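Local coordinates for uncharacterized protein (PDB 4GDZ) that is of unknown function but belongs to the DUF4251 family, folds around a large antiparallel beta sheet and binds a magnesium ion in the crystal, at residues Val48-Gln53 and Ser160-Asn165; Ser66-Val71 and Thr79-Phe84. All coordinates share one frame; numbering follows the deposited sequence.

Contact 1: residues Val48-Gln53 and Ser160-Asn165; sequences VLEANQ and SLLPLN
Four main-chain hydrogen bonds join the antiparallel strands 48-53 and 160-163, whose axes come within 4.7 Å. V48 N reaches L162 O at 2.9 Å, nearly along the C=O axis, and L162 N returns to V48 O at 2.8 Å, within the carbonyl plane. E50 N meets S160 O at 2.9 Å in the same in-plane fashion, whereas the S160 N to E50 O bond (3.0 Å) approaches from above the carbonyl plane. V48-L162 and E50-S160 are thus hydrogen-bonded pairs. L49-L161 between them is a non-hydrogen-bonded pair, closed by CA-H...O contacts from L49 CA to S160 O and from L161 CA to V48 O.

On the face of V48, E50 and L162, the methyl L162 CD1 lies against the carboxylate of E50, 3.6 Å from CD and nearly as close to OE1 and OE2, the two side chains crossing at about a right angle. E50 OE2 hydrogen-bonds to S167 OG. The L164 side chain reaches back from the 3-10 segment, its CD2 3.6 Å from V48 CG2.

The pairing joins the first and last strands in sequence, 46-55 and 155-163, side by side in the middle of the nine-strand antiparallel sheet. On the other face, L49 CD2 touches the S160 carbonyl (3.4 Å to O) and also nears L161 CB; farther out, L49 and L161 both rest on A142 of strand 141-148, and L161 also meets L42 of helix 28-44. Beyond E50, N52 and Q53 both face S158 in a classic beta bulge, where Q53 NE2 hydrogen-bonds to S158 OG.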
loop_
_atom_site.group_PDB
_atom_site.type_symbol
_atom_site.label_atom_id
_atom_site.label_comp_id
_atom_site.label_asym_id
_atom_site.label_seq_id
_atom_site.Cartn_x
_atom_site.Cartn_y
_atom_site.Cartn_z
ATOM N N VAL A 48 6.358 9.752 21.043
ATOM C CA VAL A 48 5.728 10.578 20.037
ATOM C C VAL A 48 5.912 9.917 18.667
ATOM O O VAL A 48 7.024 9.539 18.302
ATOM C CB VAL A 48 6.316 12.005 19.959
ATOM C CG1 VAL A 48 5.410 12.865 19.066
ATOM C CG2 VAL A 48 6.469 12.631 21.333
ATOM N N LEU A 49 4.827 9.773 17.927
ATOM C CA LEU A 49 4.881 9.462 16.490
ATOM C C LEU A 49 4.831 10.806 15.760
ATOM O O LEU A 49 3.828 11.522 15.839
ATOM C CB LEU A 49 3.695 8.589 16.098
ATOM C CG LEU A 49 3.625 7.992 14.672
ATOM C CD1 LEU A 49 3.268 9.034 13.627
ATOM C CD2 LEU A 49 4.938 7.378 14.305
ATOM N N GLU A 50 5.922 11.162 15.096
ATOM C CA GLU A 50 6.007 12.384 14.300
ATOM C C GLU A 50 5.775 12.022 12.823
ATOM O O GLU A 50 6.628 11.367 12.197
ATOM C CB GLU A 50 7.394 13.045 14.516
ATOM C CG GLU A 50 7.649 13.443 15.972
ATOM C CD GLU A 50 8.905 14.287 16.211
ATOM O OE1 GLU A 50 9.702 14.501 15.268
ATOM O OE2 GLU A 50 9.121 14.725 17.371
ATOM N N ALA A 51 4.616 12.397 12.282
ATOM C CA ALA A 51 4.200 11.960 10.932
ATOM C C ALA A 51 4.833 12.861 9.874
ATOM O O ALA A 51 4.979 14.061 10.089
ATOM C CB ALA A 51 2.684 11.964 10.776
ATOM N N ASN A 52 5.191 12.277 8.733
ATOM C CA ASN A 52 5.677 13.050 7.584
ATOM C C ASN A 52 4.927 12.748 6.304
ATOM O O ASN A 52 5.211 13.344 5.265
ATOM C CB ASN A 52 7.198 12.936 7.400
ATOM C CG ASN A 52 7.678 11.507 7.284
ATOM O OD1 ASN A 52 6.965 10.638 6.811
ATOM N ND2 ASN A 52 8.906 11.264 7.711
ATOM N N GLN A 53 3.963 11.839 6.367
ATOM C CA GLN A 53 3.059 11.692 5.266
ATOM C C GLN A 53 1.713 11.193 5.667
ATOM O O GLN A 53 1.556 10.499 6.676
ATOM C CB GLN A 53 3.644 10.792 4.156
ATOM C CG GLN A 53 3.968 9.408 4.574
ATOM C CD GLN A 53 4.382 8.478 3.427
ATOM O OE1 GLN A 53 4.954 8.886 2.413
ATOM N NE2 GLN A 53 4.112 7.201 3.619
ATOM N N SER A 160 8.026 8.744 12.158
ATOM C CA SER A 160 9.048 8.171 13.075
ATOM C C SER A 160 8.481 8.048 14.483
ATOM O O SER A 160 7.878 8.981 14.975
ATOM C CB SER A 160 10.295 9.035 13.110
ATOM O OG SER A 160 10.907 9.066 11.848
ATOM N N LEU A 161 8.658 6.895 15.119
ATOM C CA LEU A 161 8.251 6.706 16.509
ATOM C C LEU A 161 9.462 6.944 17.404
ATOM O O LEU A 161 10.503 6.296 17.254
ATOM C CB LEU A 161 7.651 5.320 16.731
ATOM C CG LEU A 161 7.057 4.950 18.086
ATOM C CD1 LEU A 161 5.903 5.865 18.447
ATOM C CD2 LEU A 161 6.564 3.507 17.994
ATOM N N LEU A 162 9.335 7.912 18.316
ATOM C CA LEU A 162 10.483 8.427 19.078
ATOM C C LEU A 162 10.204 8.454 20.575
ATOM O O LEU A 162 9.076 8.759 21.000
ATOM C CB LEU A 162 10.811 9.858 18.613
ATOM C CG LEU A 162 11.289 10.070 17.168
ATOM C CD1 LEU A 162 11.226 11.558 16.842
ATOM C CD2 LEU A 162 12.704 9.513 16.949
ATOM N N PRO A 163 11.235 8.186 21.388
ATOM C CA PRO A 163 11.099 8.512 22.805
ATOM C C PRO A 163 10.924 10.028 22.973
ATOM O O PRO A 163 11.366 10.804 22.114
ATOM C CB PRO A 163 12.409 8.022 23.439
ATOM C CG PRO A 163 13.255 7.487 22.341
ATOM C CD PRO A 163 12.548 7.610 21.036
ATOM N N LEU A 164 10.251 10.429 24.047
ATOM C CA LEU A 164 9.958 11.844 24.328
ATOM C C LEU A 164 11.206 12.701 24.258
ATOM O O LEU A 164 11.203 13.744 23.608
ATOM C CB LEU A 164 9.333 11.990 25.718
ATOM C CG LEU A 164 7.911 11.449 25.901
ATOM C CD1 LEU A 164 7.398 11.808 27.288
ATOM C CD2 LEU A 164 6.951 11.958 24.832
ATOM N N ASN A 165 12.282 12.236 24.896
ATOM C CA ASN A 165 13.533 13.000 24.932
ATOM C C ASN A 165 14.286 13.086 23.603
ATOM O O ASN A 165 15.286 13.780 23.504
ATOM C CB ASN A 165 14.467 12.533 26.065
ATOM C CG ASN A 165 15.065 11.131 25.855
ATOM O OD1 ASN A 165 14.894 10.478 24.822
ATOM N ND2 ASN A 165 15.790 10.671 26.868
#

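Contact 2: residues Ser66-Val71 and Thr79-Phe84; sequences SNTNFV and TVQVAF
The N69 side chain takes over the sheet pairing where the strand of F70 and V71 gives way to a turn. With CG anti to the carbonyl carbon (chi1 -70°), its amide lies beside A83 and grips that residue's backbone twice: A83 N donates to N69 OD1 at 2.9 Å, and N69 ND2 donates to A83 O at 2.9 Å. In both bonds the donor stands above the carbonyl plane, yet A83 O is close to the plane of the N69 amide. A further bond from ND2 to T65 O helps fix the rotation of this group.

At the start of the strand, F70 and Q81 form a hydrogen-bonded antiparallel pair, F70 N to Q81 O (2.9 Å) and Q81 N to F70 O (3.0 Å), both nearly along the C=O axes. The two strands, 61-74 and 77-85, are the arms of a beta hairpin within the large sheet. F70 CG sits between its backbone N and carbonyl carbon (chi1 66°), which brings CE2 to 3.8 Å from Q81 CB; ring and glutamine amide planes are 73° apart. Extended from its backbone, Q81 crosses T68 obliquely and lays OE1 against it, 3.5 Å from T68 CA, and beside F70 CE2, while its NE2 hydrogen-bonds to T98 OG1 of the next strand.

V71 and V80, a non-hydrogen-bonded pair on the face away from F70, lie side by side and point the same way, their CG2 methyls 3.8 Å apart. V80, like V82, touches I146 of strand 141-148.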
loop_
_atom_site.group_PDB
_atom_site.type_symbol
_atom_site.label_atom_id
_atom_site.label_comp_id
_atom_site.label_asym_id
_atom_site.label_seq_id
_atom_site.Cartn_x
_atom_site.Cartn_y
_atom_site.Cartn_z
ATOM N N SER A 66 5.293 17.756 10.154
ATOM C CA SER A 66 5.319 17.125 11.476
ATOM C C SER A 66 4.837 17.993 12.657
ATOM O O SER A 66 4.227 17.477 13.599
ATOM C CB SER A 66 6.744 16.631 11.758
ATOM O OG SER A 66 6.773 15.934 12.976
ATOM N N ASN A 67 5.094 19.308 12.609
ATOM C CA ASN A 67 4.682 20.232 13.689
ATOM C C ASN A 67 3.197 20.150 14.083
ATOM O O ASN A 67 2.830 20.364 15.248
ATOM C CB ASN A 67 4.987 21.707 13.329
ATOM C CG ASN A 67 4.578 22.662 14.462
ATOM O OD1 ASN A 67 5.049 22.516 15.601
ATOM N ND2 ASN A 67 3.657 23.594 14.180
ATOM N N THR A 68 2.327 19.842 13.116
ATOM C CA THR A 68 0.898 19.683 13.412
ATOM C C THR A 68 0.376 18.309 12.970
ATOM O O THR A 68 -0.805 18.165 12.683
ATOM C CB THR A 68 0.087 20.793 12.715
ATOM O OG1 THR A 68 0.332 20.740 11.294
ATOM C CG2 THR A 68 0.487 22.188 13.246
ATOM N N ASN A 69 1.244 17.297 12.948
ATOM C CA ASN A 69 0.862 15.931 12.592
ATOM C C ASN A 69 1.628 14.921 13.455
ATOM O O ASN A 69 2.735 14.465 13.108
ATOM C CB ASN A 69 1.087 15.688 11.095
ATOM C CG ASN A 69 0.112 16.446 10.235
ATOM O OD1 ASN A 69 -1.059 16.063 10.123
ATOM N ND2 ASN A 69 0.563 17.570 9.662
ATOM N N PHE A 70 1.077 14.644 14.626
ATOM C CA PHE A 70 1.723 13.796 15.599
ATOM C C PHE A 70 0.745 13.172 16.587
ATOM O O PHE A 70 -0.377 13.642 16.771
ATOM C CB PHE A 70 2.816 14.569 16.362
ATOM C CG PHE A 70 2.265 15.677 17.236
ATOM C CD1 PHE A 70 1.869 15.409 18.524
ATOM C CD2 PHE A 70 2.104 16.968 16.736
ATOM C CE1 PHE A 70 1.320 16.407 19.307
ATOM C CE2 PHE A 70 1.566 17.971 17.509
ATOM C CZ PHE A 70 1.164 17.683 18.792
ATOM N N VAL A 71 1.224 12.112 17.237
ATOM C CA VAL A 71 0.538 11.464 18.351
ATOM C C VAL A 71 1.551 11.372 19.489
ATOM O O VAL A 71 2.631 10.768 19.357
ATOM C CB VAL A 71 -0.019 10.061 17.983
ATOM C CG1 VAL A 71 -0.665 9.433 19.224
ATOM C CG2 VAL A 71 -1.037 10.150 16.830
ATOM N N THR A 79 -2.061 13.522 23.403
ATOM C CA THR A 79 -2.481 14.529 22.456
ATOM C C THR A 79 -2.280 13.982 21.043
ATOM O O THR A 79 -1.212 13.464 20.699
ATOM C CB THR A 79 -1.623 15.820 22.583
ATOM O OG1 THR A 79 -1.681 16.297 23.922
ATOM C CG2 THR A 79 -2.139 16.934 21.653
ATOM N N VAL A 80 -3.310 14.104 20.246
ATOM C CA VAL A 80 -3.199 13.869 18.814
ATOM C C VAL A 80 -3.556 15.154 18.100
ATOM O O VAL A 80 -4.573 15.798 18.382
ATOM C CB VAL A 80 -4.027 12.672 18.310
ATOM C CG1 VAL A 80 -5.472 12.748 18.746
ATOM C CG2 VAL A 80 -3.940 12.573 16.766
ATOM N N GLN A 81 -2.683 15.544 17.182
ATOM C CA GLN A 81 -2.955 16.659 16.310
ATOM C C GLN A 81 -2.645 16.220 14.872
ATOM O O GLN A 81 -1.558 15.741 14.606
ATOM C CB GLN A 81 -2.115 17.878 16.679
ATOM C CG GLN A 81 -2.425 19.109 15.799
ATOM C CD GLN A 81 -1.911 20.397 16.396
ATOM O OE1 GLN A 81 -0.708 20.657 16.381
ATOM N NE2 GLN A 81 -2.823 21.211 16.943
ATOM N N VAL A 82 -3.605 16.410 13.974
ATOM C CA VAL A 82 -3.450 16.130 12.536
ATOM C C VAL A 82 -4.001 17.337 11.797
ATOM O O VAL A 82 -5.059 17.842 12.145
ATOM C CB VAL A 82 -4.208 14.844 12.106
ATOM C CG1 VAL A 82 -4.138 14.652 10.570
ATOM C CG2 VAL A 82 -3.643 13.622 12.841
ATOM N N ALA A 83 -3.269 17.810 10.791
ATOM C CA ALA A 83 -3.700 18.925 9.966
ATOM C C ALA A 83 -2.889 18.912 8.688
ATOM O O ALA A 83 -1.683 19.194 8.702
ATOM C CB ALA A 83 -3.571 20.289 10.664
ATOM N N PHE A 84 -3.557 18.562 7.596
ATOM C CA PHE A 84 -2.901 18.493 6.277
ATOM C C PHE A 84 -3.779 19.193 5.248
ATOM O O PHE A 84 -5.025 19.160 5.307
ATOM C CB PHE A 84 -2.547 17.051 5.894
ATOM C CG PHE A 84 -3.702 16.102 5.885
ATOM C CD1 PHE A 84 -4.478 15.927 4.728
ATOM C CD2 PHE A 84 -3.998 15.330 7.000
ATOM C CE1 PHE A 84 -5.515 15.029 4.717
ATOM C CE2 PHE A 84 -5.061 14.445 6.998
ATOM C CZ PHE A 84 -5.834 14.300 5.857
#

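Overall arrangement
Contacts 1 and 2 are two pairings in one sheet, their centres 10 Å apart, linked because strand 46-55 of contact 1 neighbours strand 61-74 of contact 2. Probable backbone hydrogen bonds make the join: L49 N to V71 O at 2.8 Å and A51 N to N69 O at 2.9 Å. Strand 46-55 thus pairs with 155-163 along one edge and with 61-74 along the other. In sequence, contact 2 closes a short hairpin, whereas contact 1 spans over a hundred residues that include it. The magnesium ion, bound at N147, P148, N151 and N153, lies about 11 Å from the V80 side chain; a glycerol, probably from the crystallisation liquor, is about 4 Å from that of F84.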